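Type-2 restriction enzyme AgeI (Thalassobius gelatinovorus, PDB 5DWA) recognises the double-stranded DNA sequence 5'-ACCGGT-3' and cuts it after the first A, leaving fragments with 5'-phosphate ends. Local coordinates at residues Pro106-His111 / Glu268-Leu273; Ala133-Ser138 / Ser182-Gly187. All coordinates share one frame; numbering follows the deposited sequence.

Contact 1: residues Pro106-His111 / Glu268-Leu273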
ATOM      1  N   PRO A 106      16.300  -1.888 -26.272  1.00 19.02           N
ATOM      2  CA  PRO A 106      16.847  -2.124 -27.617  1.00 22.09           C
ATOM      3  C   PRO A 106      16.097  -1.376 -28.728  1.00 23.69           C
ATOM      4  O   PRO A 106      16.729  -0.812 -29.622  1.00 27.30           O
ATOM      5  CB  PRO A 106      16.702  -3.640 -27.788  1.00 22.07           C
ATOM      6  CG  PRO A 106      16.758  -4.175 -26.403  1.00 21.48           C
ATOM      7  CD  PRO A 106      16.045  -3.153 -25.557  1.00 20.21           C
ATOM      8  N   VAL A 107      14.771  -1.367 -28.669  1.00 22.94           N
ATOM      9  CA  VAL A 107      13.967  -0.713 -29.689  1.00 23.01           C
ATOM     10  C   VAL A 107      14.045   0.805 -29.566  1.00 21.78           C
ATOM     11  O   VAL A 107      14.124   1.520 -30.564  1.00 23.74           O
ATOM     12  CB  VAL A 107      12.496  -1.178 -29.609  1.00 26.16           C
ATOM     13  CG1 VAL A 107      11.624  -0.402 -30.586  1.00 27.54           C
ATOM     14  CG2 VAL A 107      12.413  -2.673 -29.877  1.00 27.72           C
ATOM     15  N   LEU A 108      14.047   1.299 -28.334  1.00 19.73           N
ATOM     16  CA  LEU A 108      14.087   2.734 -28.098  1.00 18.19           C
ATOM     17  C   LEU A 108      15.447   3.345 -28.461  1.00 19.13           C
ATOM     18  O   LEU A 108      15.517   4.509 -28.853  1.00 18.67           O
ATOM     19  CB  LEU A 108      13.736   3.033 -26.643  1.00 16.07           C
ATOM     20  CG  LEU A 108      12.274   2.790 -26.286  1.00 16.33           C
ATOM     21  CD1 LEU A 108      12.080   2.970 -24.797  1.00 16.03           C
ATOM     22  CD2 LEU A 108      11.384   3.739 -27.077  1.00 17.57           C
ATOM     23  N   ALA A 109      16.511   2.555 -28.346  1.00 19.33           N
ATOM     24  CA  ALA A 109      17.862   3.042 -28.637  1.00 20.61           C
ATOM     25  C   ALA A 109      17.996   3.529 -30.076  1.00 21.71           C
ATOM     26  O   ALA A 109      18.766   4.448 -30.350  1.00 21.84           O
ATOM     27  CB  ALA A 109      18.889   1.970 -28.350  1.00 21.61           C
ATOM     28  N   ARG A 110      17.238   2.914 -30.978  0.56 23.09           N
ATOM     29  CA  ARG A 110      17.237   3.306 -32.384  0.56 24.11           C
ATOM     30  C   ARG A 110      16.733   4.737 -32.575  0.56 23.01           C
ATOM     31  O   ARG A 110      16.999   5.362 -33.606  0.56 24.34           O
ATOM     32  CB  ARG A 110      16.380   2.340 -33.204  0.56 26.03           C
ATOM     33  CG  ARG A 110      16.601   0.880 -32.868  0.56 27.84           C
ATOM     34  CD  ARG A 110      16.122  -0.036 -33.992  0.56 29.06           C
ATOM     35  NE  ARG A 110      14.676  -0.246 -33.986  0.56 29.79           N
ATOM     36  CZ  ARG A 110      13.810   0.457 -34.709  0.56 31.02           C
ATOM     37  NH1 ARG A 110      14.229   1.431 -35.504  0.56 31.74           N
ATOM     38  NH2 ARG A 110      12.517   0.184 -34.639  0.56 31.27           N
ATOM     39  N   HIS A 111      16.010   5.253 -31.581  1.00 22.40           N
ATOM     40  CA  HIS A 111      15.456   6.601 -31.634  1.00 22.61           C
ATOM     41  C   HIS A 111      16.084   7.529 -30.594  1.00 21.70           C
ATOM     42  O   HIS A 111      15.548   8.599 -30.299  1.00 22.60           O
ATOM     43  CB  HIS A 111      13.937   6.545 -31.439  1.00 25.11           C
ATOM     44  CG  HIS A 111      13.250   5.624 -32.396  1.00 28.43           C
ATOM     45  ND1 HIS A 111      12.861   6.021 -33.657  1.00 30.33           N
ATOM     46  CD2 HIS A 111      12.894   4.323 -32.283  1.00 30.06           C
ATOM     47  CE1 HIS A 111      12.290   5.005 -34.278  1.00 31.51           C
ATOM     48  NE2 HIS A 111      12.296   3.963 -33.465  1.00 31.96           N
ATOM     49  N   GLU A 268       2.676   0.301 -29.509  1.00 23.35           N
ATOM     50  CA  GLU A 268       2.024   1.568 -29.198  1.00 24.71           C
ATOM     51  C   GLU A 268       2.825   2.401 -28.201  1.00 22.44           C
ATOM     52  O   GLU A 268       2.832   3.628 -28.284  1.00 22.98           O
ATOM     53  CB  GLU A 268       0.612   1.330 -28.671  1.00 28.07           C
ATOM     54  CG  GLU A 268      -0.363   0.900 -29.750  1.00 31.00           C
ATOM     55  CD  GLU A 268      -1.802   1.055 -29.319  1.00 34.56           C
ATOM     56  OE1 GLU A 268      -2.215   0.365 -28.364  1.00 35.41           O
ATOM     57  OE2 GLU A 268      -2.517   1.877 -29.930  1.00 36.62           O
ATOM     58  N   PHE A 269       3.507   1.739 -27.270  1.00 20.62           N
ATOM     59  CA  PHE A 269       4.311   2.450 -26.277  1.00 19.30           C
ATOM     60  C   PHE A 269       5.515   3.141 -26.918  1.00 18.72           C
ATOM     61  O   PHE A 269       5.747   4.333 -26.686  1.00 18.14           O
ATOM     62  CB  PHE A 269       4.771   1.498 -25.167  1.00 18.52           C
ATOM     63  CG  PHE A 269       5.702   2.135 -24.168  1.00 18.29           C
ATOM     64  CD1 PHE A 269       5.257   3.152 -23.338  1.00 19.59           C
ATOM     65  CD2 PHE A 269       7.024   1.723 -24.063  1.00 18.85           C
ATOM     66  CE1 PHE A 269       6.109   3.743 -22.416  1.00 19.72           C
ATOM     67  CE2 PHE A 269       7.882   2.315 -23.144  1.00 19.02           C
ATOM     68  CZ  PHE A 269       7.418   3.321 -22.315  1.00 19.01           C
ATOM     69  N   THR A 270       6.269   2.408 -27.734  1.00 18.56           N
ATOM     70  CA  THR A 270       7.443   2.996 -28.378  1.00 19.45           C
ATOM     71  C   THR A 270       7.018   4.065 -29.390  1.00 20.47           C
ATOM     72  O   THR A 270       7.636   5.125 -29.467  1.00 20.38           O
ATOM     73  CB  THR A 270       8.327   1.934 -29.061  1.00 20.61           C
ATOM     74  OG1 THR A 270       7.618   1.313 -30.143  1.00 22.27           O
ATOM     75  CG2 THR A 270       8.745   0.878 -28.054  1.00 20.34           C
ATOM     76  N   ASP A 271       5.947   3.802 -30.135  1.00 21.91           N
ATOM     77  CA  ASP A 271       5.408   4.803 -31.056  1.00 24.48           C
ATOM     78  C   ASP A 271       5.047   6.078 -30.302  1.00 23.75           C
ATOM     79  O   ASP A 271       5.290   7.192 -30.781  1.00 25.02           O
ATOM     80  CB  ASP A 271       4.178   4.267 -31.792  1.00 28.15           C
ATOM     81  CG  ASP A 271       4.526   3.218 -32.830  1.00 32.07           C
ATOM     82  OD1 ASP A 271       5.711   3.115 -33.211  1.00 33.13           O
ATOM     83  OD2 ASP A 271       3.605   2.500 -33.272  1.00 34.61           O
ATOM     84  N   TYR A 272       4.472   5.906 -29.117  1.00 22.52           N
ATOM     85  CA  TYR A 272       4.077   7.023 -28.272  1.00 21.61           C
ATOM     86  C   TYR A 272       5.279   7.849 -27.828  1.00 19.92           C
ATOM     87  O   TYR A 272       5.285   9.068 -27.970  1.00 20.52           O
ATOM     88  CB  TYR A 272       3.303   6.517 -27.052  1.00 22.05           C
ATOM     89  CG  TYR A 272       3.013   7.577 -26.021  1.00 23.77           C
ATOM     90  CD1 TYR A 272       1.989   8.499 -26.210  1.00 23.84           C
ATOM     91  CD2 TYR A 272       3.758   7.654 -24.850  1.00 24.60           C
ATOM     92  CE1 TYR A 272       1.724   9.472 -25.268  1.00 23.95           C
ATOM     93  CE2 TYR A 272       3.499   8.621 -23.904  1.00 24.34           C
ATOM     94  CZ  TYR A 272       2.479   9.524 -24.114  1.00 24.69           C
ATOM     95  OH  TYR A 272       2.217  10.491 -23.174  1.00 26.82           O
ATOM     96  N   LEU A 273       6.299   7.184 -27.295  1.00 19.70           N
ATOM     97  CA  LEU A 273       7.507   7.883 -26.871  1.00 19.45           C
ATOM     98  C   LEU A 273       8.185   8.594 -28.038  1.00 20.50           C
ATOM     99  O   LEU A 273       8.614   9.738 -27.903  1.00 21.61           O
ATOM    100  CB  LEU A 273       8.492   6.917 -26.215  1.00 18.96           C
ATOM    101  CG  LEU A 273       8.069   6.385 -24.846  1.00 19.26           C
ATOM    102  CD1 LEU A 273       9.218   5.615 -24.218  1.00 18.06           C
ATOM    103  CD2 LEU A 273       7.602   7.514 -23.931  1.00 19.51           C
TER
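L108 reaches across from the last turns of helix 84-109 to touch T270 and L273 on helix 268-277. From CB the chain runs beside its own backbone N, with CG anti to the carbonyl carbon (chi1 -70°), and this carries the fork at CG over to the other helix. There the two methyls divide the work. CD1 meets CD1 of L273 at 3.9 Å, the two leucine side chains crossing at about a right angle. CD2 sits between two neighbours: L273 CD1 lies 4.0 Å from it, and the methyl CG2 of T270 is also 4.0 Å from L108 CD2. L108 also touches I113 and L115 of strand 113-117, an edge strand of the six-stranded mixed sheet at the heart of this PD-(D/E)XK nuclease. On the other helix, L273 packs on L191 of strand 191-196, so the apolar contact between the two helices is laid against the sheet.

T270 shows its methyl to this neighbourhood and turns its hydroxyl elsewhere. With OG1 between the backbone N and the carbonyl carbon (chi1 65°), CG2 points at helix 84-109 while OG1 accepts a hydrogen bond from the backbone N of D267, the residue just before the helix begins. The same CG2 takes V107 CG1 at 4.0 Å, again with the side chains nearly perpendicular, so one methyl touches both V107 and L108.

Contact 2: residues Ala133-Ser138 / Ser182-Gly187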
ATOM      1  N   ALA A 133      12.944  17.205  -7.287  1.00 16.04           N
ATOM      2  CA  ALA A 133      13.484  16.761  -6.007  1.00 16.37           C
ATOM      3  C   ALA A 133      12.913  17.569  -4.852  1.00 16.64           C
ATOM      4  O   ALA A 133      12.713  18.774  -4.985  1.00 18.71           O
ATOM      5  CB  ALA A 133      15.000  16.865  -6.013  1.00 17.44           C
ATOM      6  N   ASP A 134      12.658  16.887  -3.734  1.00 16.31           N
ATOM      7  CA  ASP A 134      12.157  17.495  -2.494  1.00 17.39           C
ATOM      8  C   ASP A 134      10.751  18.078  -2.583  1.00 20.66           C
ATOM      9  O   ASP A 134      10.357  18.887  -1.748  1.00 24.63           O
ATOM     10  CB  ASP A 134      13.126  18.579  -2.016  1.00 17.73           C
ATOM     11  CG  ASP A 134      14.503  18.031  -1.778  1.00 18.70           C
ATOM     12  OD1 ASP A 134      14.641  17.187  -0.866  1.00 20.61           O
ATOM     13  OD2 ASP A 134      15.435  18.424  -2.509  1.00 18.61           O
ATOM     14  N   ARG A 135       9.990  17.667  -3.583  1.00 20.11           N
ATOM     15  CA  ARG A 135       8.570  17.999  -3.604  1.00 21.77           C
ATOM     16  C   ARG A 135       7.780  16.866  -2.971  1.00 22.73           C
ATOM     17  O   ARG A 135       8.132  15.699  -3.125  1.00 23.50           O
ATOM     18  CB  ARG A 135       8.098  18.258  -5.029  1.00 23.47           C
ATOM     19  CG  ARG A 135       8.817  19.421  -5.680  1.00 26.67           C
ATOM     20  CD  ARG A 135       8.352  19.629  -7.097  1.00 29.39           C
ATOM     21  NE  ARG A 135       9.193  20.588  -7.800  1.00 31.99           N
ATOM     22  CZ  ARG A 135       8.742  21.468  -8.684  1.00 33.19           C
ATOM     23  NH1 ARG A 135       7.448  21.521  -8.965  1.00 33.35           N
ATOM     24  NH2 ARG A 135       9.583  22.302  -9.281  1.00 34.20           N
ATOM     25  N   VAL A 136       6.719  17.218  -2.251  1.00 23.32           N
ATOM     26  CA  VAL A 136       5.920  16.239  -1.520  1.00 24.55           C
ATOM     27  C   VAL A 136       5.327  15.180  -2.448  1.00 22.70           C
ATOM     28  O   VAL A 136       4.509  15.497  -3.311  1.00 24.84           O
ATOM     29  CB  VAL A 136       4.781  16.929  -0.745  1.00 27.35           C
ATOM     30  CG1 VAL A 136       3.988  15.906   0.053  1.00 27.74           C
ATOM     31  CG2 VAL A 136       5.347  18.004   0.171  1.00 28.34           C
ATOM     32  N   GLY A 137       5.770  13.936  -2.274  1.00 20.23           N
ATOM     33  CA  GLY A 137       5.277  12.801  -3.041  1.00 19.02           C
ATOM     34  C   GLY A 137       6.044  12.446  -4.313  1.00 18.44           C
ATOM     35  O   GLY A 137       5.768  11.416  -4.937  1.00 18.67           O
ATOM     36  N   SER A 138       7.018  13.273  -4.686  0.63 17.06           N
ATOM     37  CA  SER A 138       7.694  13.118  -5.978  0.63 16.60           C
ATOM     38  C   SER A 138       8.547  11.849  -6.111  0.63 16.28           C
ATOM     39  O   SER A 138       8.891  11.453  -7.223  0.63 16.99           O
ATOM     40  CB  SER A 138       8.569  14.345  -6.261  0.63 17.10           C
ATOM     41  OG  SER A 138       9.658  14.410  -5.360  0.63 16.37           O
ATOM     42  N   SER A 182       2.839  12.119 -10.244  1.00 15.00           N
ATOM     43  CA  SER A 182       2.546  12.239 -11.660  1.00 13.79           C
ATOM     44  C   SER A 182       2.092  13.647 -12.018  1.00 14.83           C
ATOM     45  O   SER A 182       2.523  14.205 -13.025  1.00 15.08           O
ATOM     46  CB  SER A 182       1.486  11.220 -12.073  1.00 14.68           C
ATOM     47  OG  SER A 182       1.280  11.265 -13.471  1.00 14.31           O
ATOM     48  N   ARG A 183       1.217  14.215 -11.199  1.00 15.30           N
ATOM     49  CA  ARG A 183       0.748  15.568 -11.446  1.00 17.59           C
ATOM     50  C   ARG A 183       1.896  16.565 -11.387  1.00 18.56           C
ATOM     51  O   ARG A 183       1.962  17.500 -12.183  1.00 19.77           O
ATOM     52  CB  ARG A 183      -0.330  15.950 -10.436  1.00 19.14           C
ATOM     53  CG  ARG A 183      -1.642  15.243 -10.649  1.00 22.48           C
ATOM     54  CD  ARG A 183      -2.656  15.685  -9.611  1.00 23.97           C
ATOM     55  NE  ARG A 183      -3.915  14.963  -9.747  1.00 24.54           N
ATOM     56  CZ  ARG A 183      -4.917  15.047  -8.879  1.00 25.43           C
ATOM     57  NH1 ARG A 183      -4.807  15.829  -7.813  1.00 25.81           N
ATOM     58  NH2 ARG A 183      -6.028  14.356  -9.081  1.00 25.37           N
ATOM     59  N   ILE A 184       2.807  16.354 -10.442  1.00 17.65           N
ATOM     60  CA  ILE A 184       3.970  17.227 -10.307  1.00 18.81           C
ATOM     61  C   ILE A 184       4.847  17.132 -11.555  1.00 17.94           C
ATOM     62  O   ILE A 184       5.262  18.147 -12.118  1.00 20.71           O
ATOM     63  CB  ILE A 184       4.780  16.871  -9.045  1.00 19.68           C
ATOM     64  CG1 ILE A 184       4.016  17.314  -7.794  1.00 20.86           C
ATOM     65  CG2 ILE A 184       6.158  17.516  -9.074  1.00 19.84           C
ATOM     66  CD1 ILE A 184       4.499  16.665  -6.502  1.00 22.32           C
ATOM     67  N   MET A 185       5.118  15.907 -11.998  1.00 16.15           N
ATOM     68  CA  MET A 185       5.898  15.702 -13.208  1.00 15.25           C
ATOM     69  C   MET A 185       5.280  16.361 -14.442  1.00 16.49           C
ATOM     70  O   MET A 185       5.973  17.038 -15.198  1.00 17.44           O
ATOM     71  CB  MET A 185       6.082  14.207 -13.463  1.00 13.98           C
ATOM     72  CG  MET A 185       6.935  13.526 -12.419  1.00 15.63           C
ATOM     73  SD  MET A 185       6.895  11.723 -12.535  1.00 15.68           S
ATOM     74  CE  MET A 185       7.588  11.506 -14.171  1.00 15.80           C
ATOM     75  N   MET A 186       3.985  16.158 -14.652  1.00 17.55           N
ATOM     76  CA  MET A 186       3.316  16.708 -15.825  1.00 18.82           C
ATOM     77  C   MET A 186       3.318  18.231 -15.752  1.00 21.19           C
ATOM     78  O   MET A 186       3.453  18.904 -16.771  1.00 22.45           O
ATOM     79  CB  MET A 186       1.886  16.155 -15.938  1.00 18.40           C
ATOM     80  CG  MET A 186       1.831  14.631 -16.100  1.00 18.82           C
ATOM     81  SD  MET A 186       0.171  13.935 -16.126  1.00 20.76           S
ATOM     82  CE  MET A 186      -0.371  14.457 -17.748  1.00 20.03           C
ATOM     83  N   GLY A 187       3.198  18.760 -14.536  1.00 21.69           N
ATOM     84  CA  GLY A 187       3.260  20.199 -14.321  1.00 22.46           C
ATOM     85  C   GLY A 187       4.610  20.788 -14.689  1.00 23.33           C
ATOM     86  O   GLY A 187       4.704  21.966 -15.043  1.00 25.62           O
TER
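I184 reaches from helix 178-187 to the loop 133-138, and its two methyl ends do all the close touching. CG2 comes up against the aliphatic part of R135, 3.6 Å from CD. CD1 lies against the backbone instead, 3.4 Å from the carbonyl O of V136. The loop makes a type II beta turn from R135 to S138 in the BsaWI-type endonuclease domain, between helix 123-130 and strand 143-148, and the helix precedes strand 191-196 of the central mixed sheet.

The torsions of I184 explain the split. CG2 is anti to the backbone N and CG1 anti to the carbonyl carbon (chi1 -72°), which spreads the two branches so that one serves the arginine and the other the turn. R135 is extended from CG to NE, its side chain passing obliquely over the isoleucine. Beyond CD, the guanidinium finds its charge partner just past the end of the helix, where NH1 makes a salt bridge with E188 OE2. That pairing holds the far end of the arginine near the helix while its aliphatic stem lies on I184.

The second subunit reaches this place too: its S176 packs on V136, and its own V136 lies against R183. Within the chain, I184 also packs on V132, just ahead of the loop segment. The turn has its own bracing. G137 takes its third position, with the positive phi (92°) that a type II turn needs there, and S138 N closes it by donating to R135 O at 3.1 Å.

Contact 2 is nested inside the long chain loop that contact 1 closes: residues 133-187 all fall between 111 and 268. The centres of the two contacts lie 25 Å apart and their nearest atoms about 7 Å, without touching. Strand 191-196 links them, since the helices carrying 182-187 and 268-273 both touch it. Their surroundings differ: contact 1 is buried, has no neighbour from the second subunit and comes no nearer than about 16 Å to the bound DNA, whereas contact 2 is at the surface, about 9 Å from the DNA at its nearest atom, and meets the other subunit.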